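Local coordinates for nitrogenase molybdenum-iron protein beta chain (Clostridium pasteurianum, PDB 4WES) that forms, with the alpha chain, the component of nitrogenase that reduces dinitrogen to ammonia, and shares with it an eight-iron, seven-sulfur cluster, at residues Lys21-Ala31 with Thr139-Phe150; Leu39-Cys49 with Ala64-Thr72. All coordinates share one frame; numbering follows the deposited sequence. Where two conformers were deposited one is given.

Interaction 1 of 2, residues Lys21-Ala31 with Thr139-Phe150. With CLF (Fe(8)-S(7) cluster), chain H.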
loop_
_atom_site.group_PDB
_atom_site.type_symbol
_atom_site.label_atom_id
_atom_site.label_comp_id
_atom_site.label_asym_id
_atom_site.label_seq_id
_atom_site.Cartn_x
_atom_site.Cartn_y
_atom_site.Cartn_z
ATOM N N LYS B 21 14.712 9.508 -17.780
ATOM C CA LYS B 21 16.021 8.860 -17.807
ATOM C C LYS B 21 16.957 9.722 -16.984
ATOM O O LYS B 21 16.660 10.902 -16.713
ATOM C CB LYS B 21 16.591 8.770 -19.239
ATOM C CG LYS B 21 16.761 10.124 -19.926
ATOM C CD LYS B 21 17.709 10.109 -21.104
ATOM C CE LYS B 21 17.780 11.496 -21.737
ATOM N NZ LYS B 21 18.757 11.579 -22.849
ATOM N N THR B 22 18.117 9.158 -16.633
ATOM C CA THR B 22 19.243 9.973 -16.243
ATOM C C THR B 22 20.484 9.497 -17.045
ATOM O O THR B 22 20.312 8.757 -18.005
ATOM C CB THR B 22 19.436 10.002 -14.717
ATOM O OG1 THR B 22 20.417 10.997 -14.442
ATOM C CG2 THR B 22 19.796 8.667 -14.110
ATOM N N CYS B 23 21.659 10.009 -16.718
ATOM C CA CYS B 23 22.830 9.744 -17.564
ATOM C C CYS B 23 23.533 8.442 -17.229
ATOM O O CYS B 23 23.389 7.846 -16.151
ATOM C CB CYS B 23 23.815 10.914 -17.531
ATOM S SG CYS B 23 24.388 11.443 -15.893
ATOM N N GLN B 24 24.382 8.007 -18.158
ATOM C CA GLN B 24 25.096 6.725 -18.051
ATOM C C GLN B 24 25.781 6.435 -16.708
ATOM O O GLN B 24 25.663 5.288 -16.245
ATOM C CB GLN B 24 26.195 6.577 -19.130
ATOM C CG GLN B 24 25.673 6.444 -20.539
ATOM C CD GLN B 24 26.601 5.620 -21.423
ATOM O OE1 GLN B 24 27.399 4.801 -20.940
ATOM N NE2 GLN B 24 26.434 5.778 -22.720
ATOM N N PRO B 25 26.562 7.363 -16.133
ATOM C CA PRO B 25 27.485 6.904 -15.086
ATOM C C PRO B 25 26.859 6.220 -13.884
ATOM O O PRO B 25 27.458 5.272 -13.370
ATOM C CB PRO B 25 28.268 8.163 -14.743
ATOM C CG PRO B 25 28.273 8.953 -16.058
ATOM C CD PRO B 25 26.873 8.757 -16.561
ATOM N N VAL B 26 25.703 6.675 -13.391
ATOM C CA VAL B 26 25.145 5.982 -12.225
ATOM C C VAL B 26 24.841 4.511 -12.552
ATOM O O VAL B 26 24.888 3.667 -11.649
ATOM C CB VAL B 26 23.914 6.687 -11.627
ATOM C CG1 VAL B 26 22.661 6.542 -12.486
ATOM C CG2 VAL B 26 23.663 6.200 -10.208
ATOM N N GLY B 27 24.486 4.212 -13.793
ATOM C CA GLY B 27 24.267 2.816 -14.159
ATOM C C GLY B 27 25.529 1.989 -14.056
ATOM O O GLY B 27 25.485 0.837 -13.647
ATOM N N ALA B 28 26.640 2.558 -14.480
ATOM C CA ALA B 28 27.941 1.905 -14.334
ATOM C C ALA B 28 28.339 1.784 -12.868
ATOM O O ALA B 28 28.941 0.761 -12.467
ATOM C CB ALA B 28 29.006 2.674 -15.117
ATOM N N MET B 29 28.053 2.812 -12.057
ATOM C CA MET B 29 28.335 2.771 -10.635
ATOM C C MET B 29 27.543 1.633 -9.972
ATOM O O MET B 29 28.098 0.880 -9.157
ATOM C CB MET B 29 28.003 4.142 -10.033
ATOM C CG MET B 29 28.344 4.277 -8.576
ATOM S SD MET B 29 27.986 5.898 -7.874
ATOM C CE MET B 29 29.222 6.905 -8.706
ATOM N N TYR B 30 26.264 1.514 -10.304
ATOM C CA TYR B 30 25.432 0.462 -9.792
ATOM C C TYR B 30 25.970 -0.921 -10.176
ATOM O O TYR B 30 26.086 -1.810 -9.335
ATOM C CB TYR B 30 23.997 0.674 -10.299
ATOM C CG TYR B 30 23.015 -0.363 -9.816
ATOM C CD1 TYR B 30 22.560 -0.349 -8.515
ATOM C CD2 TYR B 30 22.547 -1.384 -10.647
ATOM C CE1 TYR B 30 21.693 -1.313 -8.048
ATOM C CE2 TYR B 30 21.661 -2.327 -10.207
ATOM C CZ TYR B 30 21.224 -2.305 -8.898
ATOM O OH TYR B 30 20.385 -3.260 -8.380
ATOM N N ALA B 31 26.280 -1.094 -11.446
ATOM C CA ALA B 31 26.884 -2.362 -11.883
ATOM C C ALA B 31 28.144 -2.690 -11.109
ATOM O O ALA B 31 28.363 -3.865 -10.724
ATOM C CB ALA B 31 27.152 -2.312 -13.392
ATOM N N THR B 139 31.646 5.745 -20.561
ATOM C CA THR B 139 30.232 6.049 -20.300
ATOM C C THR B 139 29.891 7.512 -20.594
ATOM O O THR B 139 29.541 8.274 -19.699
ATOM C CB THR B 139 29.877 5.658 -18.854
ATOM O OG1 THR B 139 30.836 6.187 -17.937
ATOM C CG2 THR B 139 29.842 4.155 -18.698
ATOM N N PRO B 140 29.963 7.898 -21.872
ATOM C CA PRO B 140 29.565 9.264 -22.240
ATOM C C PRO B 140 28.110 9.542 -21.956
ATOM O O PRO B 140 27.227 8.869 -22.462
ATOM C CB PRO B 140 29.841 9.320 -23.731
ATOM C CG PRO B 140 29.723 7.897 -24.201
ATOM C CD PRO B 140 30.281 7.079 -23.046
ATOM N N SER B 141 27.857 10.577 -21.167
ATOM C CA SER B 141 26.496 10.841 -20.711
ATOM C C SER B 141 25.582 11.417 -21.787
ATOM O O SER B 141 24.348 11.430 -21.620
ATOM C CB SER B 141 26.504 11.770 -19.511
ATOM O OG SER B 141 27.365 12.853 -19.669
ATOM N N TYR B 142 26.169 11.910 -22.861
ATOM C CA TYR B 142 25.424 12.371 -24.011
ATOM C C TYR B 142 24.992 11.232 -24.935
ATOM O O TYR B 142 24.365 11.496 -25.945
ATOM C CB TYR B 142 26.232 13.435 -24.732
ATOM C CG TYR B 142 27.675 13.097 -24.980
ATOM C CD1 TYR B 142 28.663 13.585 -24.137
ATOM C CD2 TYR B 142 28.081 12.309 -26.050
ATOM C CE1 TYR B 142 29.994 13.294 -24.353
ATOM C CE2 TYR B 142 29.412 12.033 -26.293
ATOM C CZ TYR B 142 30.383 12.550 -25.445
ATOM O OH TYR B 142 31.719 12.285 -25.657
ATOM N N VAL B 143 25.308 9.980 -24.606
ATOM C CA VAL B 143 24.812 8.826 -25.318
ATOM C C VAL B 143 23.895 8.032 -24.399
ATOM O O VAL B 143 24.257 7.699 -23.257
ATOM C CB VAL B 143 25.966 7.925 -25.798
ATOM C CG1 VAL B 143 25.433 6.653 -26.439
ATOM C CG2 VAL B 143 26.895 8.693 -26.727
ATOM N N GLY B 144 22.710 7.705 -24.863
ATOM C CA GLY B 144 21.885 6.753 -24.118
ATOM C C GLY B 144 21.424 7.289 -22.795
ATOM O O GLY B 144 21.047 8.463 -22.689
ATOM N N SER B 145 21.409 6.419 -21.796
ATOM C CA SER B 145 20.932 6.719 -20.465
ATOM C C SER B 145 21.728 5.903 -19.460
ATOM O O SER B 145 22.667 5.192 -19.787
ATOM C CB SER B 145 19.456 6.384 -20.317
ATOM O OG SER B 145 19.296 4.956 -20.315
ATOM N N HIS B 146 21.298 5.993 -18.199
ATOM C CA HIS B 146 21.852 5.157 -17.141
ATOM C C HIS B 146 21.763 3.674 -17.490
ATOM O O HIS B 146 22.624 2.883 -17.047
ATOM C CB HIS B 146 21.129 5.465 -15.821
ATOM C CG HIS B 146 19.673 5.192 -15.862
ATOM N ND1 HIS B 146 18.777 5.999 -16.531
ATOM C CD2 HIS B 146 18.960 4.165 -15.342
ATOM C CE1 HIS B 146 17.580 5.460 -16.423
ATOM N NE2 HIS B 146 17.661 4.360 -15.693
ATOM N N VAL B 147 20.775 3.244 -18.272
ATOM C CA VAL B 147 20.697 1.847 -18.684
ATOM C C VAL B 147 21.919 1.494 -19.536
ATOM O O VAL B 147 22.545 0.430 -19.377
ATOM C CB VAL B 147 19.399 1.595 -19.452
ATOM C CG1 VAL B 147 19.379 0.197 -20.061
ATOM C CG2 VAL B 147 18.181 1.831 -18.513
ATOM N N THR B 148 22.265 2.375 -20.462
ATOM C CA THR B 148 23.431 2.181 -21.320
ATOM C C THR B 148 24.695 2.141 -20.493
ATOM O O THR B 148 25.634 1.386 -20.797
ATOM C CB THR B 148 23.500 3.328 -22.334
ATOM O OG1 THR B 148 22.192 3.759 -22.710
ATOM C CG2 THR B 148 24.293 2.922 -23.551
ATOM N N GLY B 149 24.775 2.947 -19.441
ATOM C CA GLY B 149 25.918 2.942 -18.555
ATOM C C GLY B 149 26.110 1.607 -17.850
ATOM O O GLY B 149 27.240 1.085 -17.751
ATOM N N PHE B 150 25.004 1.049 -17.367
ATOM C CA PHE B 150 25.010 -0.298 -16.808
ATOM C C PHE B 150 25.543 -1.283 -17.856
ATOM O O PHE B 150 26.426 -2.104 -17.585
ATOM C CB PHE B 150 23.613 -0.650 -16.328
ATOM C CG PHE B 150 23.509 -2.033 -15.724
ATOM C CD1 PHE B 150 23.564 -2.214 -14.358
ATOM C CD2 PHE B 150 23.308 -3.130 -16.526
ATOM C CE1 PHE B 150 23.460 -3.465 -13.803
ATOM C CE2 PHE B 150 23.211 -4.404 -15.977
ATOM C CZ PHE B 150 23.247 -4.561 -14.609
HETATM FE FE1 CLF H . 29.974 18.303 -14.782
HETATM FE FE2 CLF H . 28.999 16.528 -13.321
HETATM FE FE3 CLF H . 28.765 19.128 -12.415
HETATM FE FE4 CLF H . 27.367 18.193 -14.541
HETATM S S1 CLF H . 28.641 16.592 -15.773
HETATM S S2A CLF H . 30.711 17.878 -12.608
HETATM S S4A CLF H . 27.144 17.522 -12.375
HETATM S S3A CLF H . 28.587 20.158 -14.501
HETATM FE FE5 CLF H . 25.261 15.814 -15.884
HETATM FE FE6 CLF H . 27.562 14.142 -18.117
HETATM FE FE7 CLF H . 25.935 13.168 -16.125
HETATM FE FE8 CLF H . 28.040 14.432 -15.026
HETATM S S2B CLF H . 25.357 14.665 -17.772
HETATM S S3B CLF H . 28.172 12.662 -16.447
HETATM S S4B CLF H . 25.882 14.412 -14.181
HETATM O O HOH W 1 21.227 11.070 -21.512
HETATM O O HOH W 2 23.502 8.997 -20.727
#
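Helix 24-31 and helix 146-150 touch backbone to backbone where Gly27 and Gly149 meet, their axes 5.9 Å apart at closest approach and crossing at -39°. Two carbonyls receive CA-H...O contacts there: Gly149 CA lies 3.3 Å from Gln24 O, and Gly27 CA is equally close to His146 O. At the helix starts, His146 N donates to Thr22 O (2.9 Å), approaching from above the carbonyl plane. The same two residues are joined again by Thr22 N, whose bond to His146 ND1 is nearly straight (170°) but tilted out of the imidazole plane; Asp320 takes the far nitrogen, NE2. The Gln24 side chain runs along the 139-145 loop, where NE2 donates to Val143 O (3.0 Å) in the plane of its own amide, while OE1 is held by Asn152. Ser145 and Thr148 form a capping box at the start of helix 146-161: Ser145 N donates to Thr148 OG1 (2.9 Å), and Ser145 OG, also bonded to Thr345, accepts from Val147 N. These two helix-leading loops build one wall of the P-cluster site, completed by Cys48 and Cys106 of this chain and by the alpha chain. Cys23 SG, lodged between backbone N and carbonyl carbon (chi1 55°), binds iron FE7 at 2.3 Å; Ser141 OG, in the conformer given, binds iron FE6 at 2.0 Å, an iron shared with Cys106. Pro25 CG packs on sulfur S3B. A water meets Lys21 NZ, which also salt-bridges Asp109 of the alpha chain. At the far end, Phe150 lays its ring edge by Tyr30 CD2 and touches Ala31 CB.

Interaction 2 of 2, residues Leu39-Cys49 with Ala64-Thr72. With CLF (Fe(8)-S(7) cluster), chain H.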
loop_
_atom_site.group_PDB
_atom_site.type_symbol
_atom_site.label_atom_id
_atom_site.label_comp_id
_atom_site.label_asym_id
_atom_site.label_seq_id
_atom_site.Cartn_x
_atom_site.Cartn_y
_atom_site.Cartn_z
ATOM N N LEU B 39 35.483 -0.871 -5.494
ATOM C CA LEU B 39 35.166 0.533 -5.372
ATOM C C LEU B 39 34.936 1.111 -6.785
ATOM O O LEU B 39 35.860 1.151 -7.600
ATOM C CB LEU B 39 36.278 1.325 -4.664
ATOM C CG LEU B 39 35.942 2.763 -4.323
ATOM C CD1 LEU B 39 34.767 2.844 -3.375
ATOM C CD2 LEU B 39 37.158 3.477 -3.788
ATOM N N PRO B 40 33.723 1.575 -7.078
ATOM C CA PRO B 40 33.500 2.311 -8.324
ATOM C C PRO B 40 34.300 3.610 -8.319
ATOM O O PRO B 40 34.436 4.251 -7.261
ATOM C CB PRO B 40 31.996 2.625 -8.310
ATOM C CG PRO B 40 31.412 1.691 -7.281
ATOM C CD PRO B 40 32.497 1.510 -6.256
ATOM N N HIS B 41 34.798 4.007 -9.499
ATOM C CA HIS B 41 35.556 5.236 -9.651
ATOM C C HIS B 41 35.038 6.039 -10.806
ATOM O O HIS B 41 34.943 5.547 -11.932
ATOM C CB HIS B 41 37.038 4.948 -9.893
ATOM C CG HIS B 41 37.863 6.181 -9.958
ATOM N ND1 HIS B 41 38.244 6.876 -8.837
ATOM C CD2 HIS B 41 38.273 6.911 -11.029
ATOM C CE1 HIS B 41 38.890 7.958 -9.217
ATOM N NE2 HIS B 41 38.931 8.002 -10.535
ATOM N N SER B 42 34.663 7.290 -10.511
ATOM C CA SER B 42 34.138 8.214 -11.506
ATOM C C SER B 42 35.246 9.107 -12.027
ATOM O O SER B 42 35.775 9.964 -11.317
ATOM C CB SER B 42 33.065 9.050 -10.837
ATOM O OG SER B 42 32.510 9.997 -11.744
ATOM N N HIS B 43 35.642 8.886 -13.284
ATOM C CA HIS B 43 36.733 9.643 -13.857
ATOM C C HIS B 43 36.186 10.912 -14.550
ATOM O O HIS B 43 35.799 10.903 -15.717
ATOM C CB HIS B 43 37.517 8.753 -14.842
ATOM C CG HIS B 43 38.692 9.427 -15.451
ATOM N ND1 HIS B 43 39.784 9.829 -14.712
ATOM C CD2 HIS B 43 38.960 9.732 -16.737
ATOM C CE1 HIS B 43 40.670 10.362 -15.529
ATOM N NE2 HIS B 43 40.201 10.307 -16.765
ATOM N N GLY B 44 36.120 11.982 -13.793
ATOM C CA GLY B 44 35.576 13.242 -14.247
ATOM C C GLY B 44 35.658 14.274 -13.140
ATOM O O GLY B 44 36.366 14.111 -12.166
ATOM N N SER B 45 34.887 15.352 -13.302
ATOM C CA SER B 45 34.710 16.301 -12.229
ATOM C C SER B 45 33.830 15.672 -11.151
ATOM O O SER B 45 32.940 14.861 -11.442
ATOM C CB SER B 45 34.090 17.604 -12.786
ATOM O OG SER B 45 33.674 18.458 -11.744
ATOM N N GLN B 46 34.127 15.995 -9.896
ATOM C CA GLN B 46 33.524 15.332 -8.741
ATOM C C GLN B 46 32.053 15.576 -8.563
ATOM O O GLN B 46 31.398 14.828 -7.831
ATOM C CB GLN B 46 34.268 15.721 -7.451
ATOM C CG GLN B 46 34.036 17.184 -7.056
ATOM C CD GLN B 46 35.178 17.835 -6.354
ATOM O OE1 GLN B 46 36.139 17.173 -5.904
ATOM N NE2 GLN B 46 35.071 19.145 -6.184
ATOM N N GLY B 47 31.485 16.592 -9.236
ATOM C CA GLY B 47 30.045 16.780 -9.119
ATOM C C GLY B 47 29.251 15.581 -9.557
ATOM O O GLY B 47 28.244 15.234 -8.956
ATOM N N CYS B 48 29.724 14.936 -10.633
ATOM C CA CYS B 48 29.069 13.731 -11.126
ATOM C C CYS B 48 29.059 12.654 -10.034
ATOM O O CYS B 48 28.025 12.075 -9.726
ATOM C CB CYS B 48 29.865 13.202 -12.336
ATOM S SG CYS B 48 29.923 14.393 -13.699
ATOM N N CYS B 49 30.231 12.338 -9.493
ATOM C CA CYS B 49 30.338 11.286 -8.492
ATOM C C CYS B 49 29.394 11.567 -7.322
ATOM O O CYS B 49 28.658 10.684 -6.870
ATOM C CB CYS B 49 31.780 11.200 -8.006
ATOM S SG CYS B 49 32.105 9.875 -6.824
ATOM N N ALA B 64 26.449 4.353 -0.503
ATOM C CA ALA B 64 26.839 4.035 -1.891
ATOM C C ALA B 64 28.178 4.687 -2.135
ATOM O O ALA B 64 28.247 5.905 -2.378
ATOM C CB ALA B 64 25.793 4.503 -2.897
ATOM N N MET B 65 29.248 3.903 -2.039
ATOM C CA MET B 65 30.613 4.405 -2.084
ATOM C C MET B 65 31.121 4.517 -3.506
ATOM O O MET B 65 30.879 3.606 -4.318
ATOM C CB MET B 65 31.516 3.422 -1.343
ATOM C CG MET B 65 31.484 3.621 0.159
ATOM S SD MET B 65 32.252 5.199 0.552
ATOM C CE MET B 65 31.341 5.676 1.990
ATOM N N ALA B 66 31.852 5.591 -3.795
ATOM C CA ALA B 66 32.608 5.719 -5.048
ATOM C C ALA B 66 33.650 6.813 -4.847
ATOM O O ALA B 66 33.422 7.775 -4.112
ATOM C CB ALA B 66 31.736 6.060 -6.247
ATOM N N SER B 67 34.781 6.651 -5.535
ATOM C CA SER B 67 35.829 7.653 -5.610
ATOM C C SER B 67 35.706 8.427 -6.932
ATOM O O SER B 67 34.963 8.046 -7.839
ATOM C CB SER B 67 37.186 6.973 -5.521
ATOM O OG SER B 67 37.293 5.909 -6.427
ATOM N N THR B 68 36.471 9.518 -7.026
ATOM C CA THR B 68 36.462 10.341 -8.229
ATOM C C THR B 68 37.862 10.910 -8.502
ATOM O O THR B 68 38.691 11.067 -7.601
ATOM C CB THR B 68 35.420 11.516 -8.136
ATOM O OG1 THR B 68 35.614 12.429 -9.227
ATOM C CG2 THR B 68 35.527 12.292 -6.843
ATOM N N SER B 69 38.099 11.159 -9.787
ATOM C CA SER B 69 39.317 11.815 -10.211
ATOM C C SER B 69 39.372 13.295 -9.864
ATOM O O SER B 69 40.442 13.912 -9.953
ATOM C CB SER B 69 39.530 11.607 -11.701
ATOM O OG SER B 69 39.815 10.255 -11.995
ATOM N N SER B 70 38.224 13.894 -9.523
ATOM C CA SER B 70 38.179 15.304 -9.151
ATOM C C SER B 70 38.901 16.222 -10.159
ATOM O O SER B 70 39.830 16.962 -9.827
ATOM C CB SER B 70 38.684 15.560 -7.732
ATOM O OG SER B 70 37.787 15.013 -6.763
ATOM N N PHE B 71 38.457 16.181 -11.421
ATOM C CA PHE B 71 39.029 17.075 -12.433
ATOM C C PHE B 71 38.947 18.532 -11.991
ATOM O O PHE B 71 37.935 18.989 -11.434
ATOM C CB PHE B 71 38.297 16.966 -13.769
ATOM C CG PHE B 71 38.699 15.792 -14.657
ATOM C CD1 PHE B 71 38.995 14.535 -14.172
ATOM C CD2 PHE B 71 38.739 15.962 -15.998
ATOM C CE1 PHE B 71 39.296 13.498 -15.005
ATOM C CE2 PHE B 71 39.033 14.919 -16.845
ATOM C CZ PHE B 71 39.288 13.681 -16.338
ATOM N N THR B 72 39.980 19.286 -12.362
ATOM C CA THR B 72 40.038 20.727 -12.261
ATOM C C THR B 72 40.141 21.296 -13.669
ATOM O O THR B 72 40.217 20.557 -14.643
ATOM C CB THR B 72 41.292 21.161 -11.487
ATOM O OG1 THR B 72 42.426 20.705 -12.238
ATOM C CG2 THR B 72 41.308 20.577 -10.067
HETATM FE FE1 CLF H . 29.974 18.303 -14.782
HETATM FE FE2 CLF H . 28.999 16.528 -13.321
HETATM FE FE3 CLF H . 28.765 19.128 -12.415
HETATM FE FE4 CLF H . 27.367 18.193 -14.541
HETATM S S1 CLF H . 28.641 16.592 -15.773
HETATM S S2A CLF H . 30.711 17.878 -12.608
HETATM S S4A CLF H . 27.144 17.522 -12.375
HETATM S S3A CLF H . 28.587 20.158 -14.501
HETATM FE FE5 CLF H . 25.261 15.814 -15.884
HETATM FE FE6 CLF H . 27.562 14.142 -18.117
HETATM FE FE7 CLF H . 25.935 13.168 -16.125
HETATM FE FE8 CLF H . 28.040 14.432 -15.026
HETATM S S2B CLF H . 25.357 14.665 -17.772
HETATM S S3B CLF H . 28.172 12.662 -16.447
HETATM S S4B CLF H . 25.882 14.412 -14.181
HETATM O O HOH W 3 37.896 3.173 -6.905
HETATM O O HOH W 4 33.381 12.327 -10.775
HETATM O O HOH W 5 36.213 17.897 -9.451
#
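His41 and Ser42 pair in parallel with Ser67 and Thr68, joining the two strands of a right-handed beta-alpha-beta unit whose connecting helix is 46-60; within this chain, strand 67-68 is the outermost of its sheet. The backbone ladder runs from Ser67 N to Pro40 O, through Ser42 N to Ser67 O (2.8 Å, 176°), to Ser69 N on Ser42 O. Beyond the strands Phe71 N reaches Gly44 O from above the carbonyl plane.

Side-chain hydrogen bonds zigzag along the His41 face. His41, with CG anti to the backbone N (chi1 -176°), lays its imidazole edge-on between two serines: ND1 pairs with Ser67 OG and NE2 with Ser69 OG, each at 2.8 Å and in the ring plane. Ser69 OG also meets His43 ND1 at the same distance, so one hydroxyl links two imidazoles; Asp113 holds His43 NE2. On the opposite face, a water ties Ser42 OG and Thr68 OG1 to Ser45 O, and Thr68 OG1 accepts from Ser70 N in an ST turn. Ser70 OG donates to Gln46 OE1, which Thr43 of the alpha chain also binds.

Apolar and aromatic contacts add to these. Cys49 CB rests on Thr68 CB, and Pro40 CB on Ala66 CB. Phe71 points its edge at one face of His43 in a T-shaped pair, planes at 79°, while Gly44 CA makes a CH-pi contact over the phenyl face.

At the helix start the P-cluster is held: Cys48 SG bridges irons FE2 and FE8, 2.4 and 2.3 Å away, and Ser45 OG approaches sulfur S2A to 3.1 Å.

How the interactions relate
Both contacts are buried and both reach the P-cluster, but from different elements. Interaction 1 brings together two helix starts far apart in sequence through close glycine-lined backbones, and supplies ligands that each bind one iron. Interaction 2 is local, between neighbouring strands of the parallel sheet, and relies on a backbone ladder and a serine-histidine chain; its ligand, a cysteine on the connecting helix, bridges two irons. It lies farther from the centre of the chain. Helix 24-33 is followed in the chain by strand 38-43, and the two contacts meet at Met29, where CE packs 3.6 Å from Ala66 CB.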